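Local coordinates for protein enolase from the environmental genome shotgun sequencing of the Sargasso Sea (PDB 2QGY) that is of unknown function but belongs to the enolase superfamily and binds a magnesium ion, so it probably acts on a carboxylate substrate, at residues Glu227-Asp230 and Ser235-Thr238. Residues are numbered along the deposited sequence; the frame is centred on the assembly and turned at random.
Sequences EPVD and SLLT
Val229, in the loop that leaves barrel strand 224-226 at its C-terminal end, packs against Leu236 and Leu237 in the first turn of helix 234-243, the next helix of the barrel. The side-chain packing is apolar, and the two methyls of the valine divide the work. CG2 faces the helix backbone and both leucines: it lies against the backbone amide, 3.6 Å from Leu237 N, and 3.8 Å from Leu236 CB, while Leu237 brings CG and CD2 each to 3.7 Å of the same methyl. CG1 turns to Leu236 instead; that side chain is present in two conformers, and in the one given here the end of its branch, CD2, lies 3.9 Å from Val229 CG1. This split follows from the valine torsion (chi1 -59°), which sets CG1 anti to the carbonyl carbon and CG2 between that carbon and the backbone N. Leu236 and Val229 both touch Leu207 of helix 207-217, and Leu237 packs on Val248 and Thr250 of strand 248-250.

At the end of the loop segment, Asp230 OD1 accepts from Glu232 N within the loop and forms a salt bridge with Arg97 of the second subunit, so this turn also lies at the dimer interface. Just before Glu227, Glu226 is a magnesium ligand; the packing thus joins the loop that follows a metal-binding strand to its succeeding helix, a beta-alpha connection of the TIM-like barrel of the enolase superfamily.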
ATOM      1  N   GLU A 227      15.740  -1.187 -10.514  1.00 16.12           N
ATOM      2  CA  GLU A 227      14.573  -0.372 -10.822  1.00 15.99           C
ATOM      3  C   GLU A 227      14.699   0.437 -12.136  1.00 15.39           C
ATOM      4  O   GLU A 227      14.475   1.635 -12.147  1.00 15.95           O
ATOM      5  CB  GLU A 227      14.242   0.549  -9.653  1.00 16.62           C
ATOM      6  CG  GLU A 227      13.830  -0.203  -8.394  1.00 18.83           C
ATOM      7  CD  GLU A 227      12.729   0.523  -7.696  1.00 21.94           C
ATOM      8  OE1 GLU A 227      13.068   1.543  -7.058  1.00 24.32           O
ATOM      9  OE2 GLU A 227      11.531   0.120  -7.843  1.00 22.39           O
ATOM     10  N   PRO A 228      14.971  -0.247 -13.266  1.00 15.89           N
ATOM     11  CA  PRO A 228      15.060   0.480 -14.550  1.00 16.98           C
ATOM     12  C   PRO A 228      13.667   0.976 -14.952  1.00 17.37           C
ATOM     13  O   PRO A 228      13.548   1.952 -15.707  1.00 18.03           O
ATOM     14  CB  PRO A 228      15.580  -0.572 -15.545  1.00 15.99           C
ATOM     15  CG  PRO A 228      15.186  -1.918 -14.935  1.00 17.29           C
ATOM     16  CD  PRO A 228      15.152  -1.707 -13.407  1.00 15.55           C
ATOM     17  N   VAL A 229      12.638   0.297 -14.443  1.00 16.92           N
ATOM     18  CA  VAL A 229      11.247   0.696 -14.670  1.00 17.39           C
ATOM     19  C   VAL A 229      10.429   0.465 -13.398  1.00 17.74           C
ATOM     20  O   VAL A 229      10.878  -0.216 -12.493  1.00 17.28           O
ATOM     21  CB  VAL A 229      10.595  -0.051 -15.865  1.00 17.68           C
ATOM     22  CG1 VAL A 229      11.395   0.215 -17.176  1.00 17.58           C
ATOM     23  CG2 VAL A 229      10.520  -1.522 -15.610  1.00 17.55           C
ATOM     24  N   ASP A 230       9.209   0.987 -13.371  1.00 17.42           N
ATOM     25  CA  ASP A 230       8.369   0.846 -12.184  1.00 17.82           C
ATOM     26  C   ASP A 230       8.126  -0.636 -11.875  1.00 17.26           C
ATOM     27  O   ASP A 230       7.820  -1.413 -12.767  1.00 17.83           O
ATOM     28  CB  ASP A 230       7.025   1.565 -12.373  1.00 18.08           C
ATOM     29  CG  ASP A 230       6.308   1.782 -11.055  1.00 18.65           C
ATOM     30  OD1 ASP A 230       5.751   0.803 -10.530  1.00 15.58           O
ATOM     31  OD2 ASP A 230       6.285   2.935 -10.561  1.00 23.00           O
ATOM     32  N   SER A 235       5.129  -5.746 -17.406  1.00 18.30           N
ATOM     33  CA  SER A 235       5.329  -5.802 -18.860  1.00 19.92           C
ATOM     34  C   SER A 235       6.652  -5.163 -19.251  1.00 20.77           C
ATOM     35  O   SER A 235       7.423  -5.751 -20.030  1.00 21.45           O
ATOM     36  CB  SER A 235       4.162  -5.119 -19.579  1.00 19.90           C
ATOM     37  OG  SER A 235       2.985  -5.869 -19.352  1.00 22.04           O
ATOM     38  N   LEU A 236       6.917  -3.964 -18.733  1.00 20.69           N
ATOM     39  CA  LEU A 236       8.158  -3.235 -19.039  0.50 21.57           C
ATOM     40  C   LEU A 236       9.374  -3.889 -18.419  1.00 21.48           C
ATOM     41  O   LEU A 236      10.452  -3.911 -19.021  1.00 21.87           O
ATOM     42  CB  LEU A 236       8.084  -1.784 -18.572  0.50 21.99           C
ATOM     43  CG  LEU A 236       7.760  -0.725 -19.613  0.50 22.78           C
ATOM     44  CD1 LEU A 236       6.321  -0.871 -20.096  0.50 24.18           C
ATOM     45  CD2 LEU A 236       8.021   0.672 -19.038  0.50 22.34           C
ATOM     46  N   LEU A 237       9.213  -4.437 -17.215  1.00 21.97           N
ATOM     47  CA  LEU A 237      10.346  -5.131 -16.580  1.00 22.19           C
ATOM     48  C   LEU A 237      10.802  -6.289 -17.458  1.00 22.91           C
ATOM     49  O   LEU A 237      12.013  -6.499 -17.690  1.00 23.02           O
ATOM     50  CB  LEU A 237       9.971  -5.681 -15.194  1.00 22.85           C
ATOM     51  CG  LEU A 237      10.030  -4.802 -13.953  1.00 22.46           C
ATOM     52  CD1 LEU A 237       9.311  -5.551 -12.816  1.00 21.76           C
ATOM     53  CD2 LEU A 237      11.470  -4.507 -13.582  1.00 23.48           C
ATOM     54  N   THR A 238       9.840  -7.074 -17.923  1.00 22.68           N
ATOM     55  CA  THR A 238      10.178  -8.207 -18.771  1.00 23.61           C
ATOM     56  C   THR A 238      10.849  -7.696 -20.045  1.00 23.62           C
ATOM     57  O   THR A 238      11.852  -8.237 -20.469  1.00 24.09           O
ATOM     58  CB  THR A 238       8.970  -9.108 -19.072  1.00 23.11           C
ATOM     59  OG1 THR A 238       8.040  -8.408 -19.921  1.00 28.38           O
ATOM     60  CG2 THR A 238       8.278  -9.571 -17.751  1.00 22.84           C
TER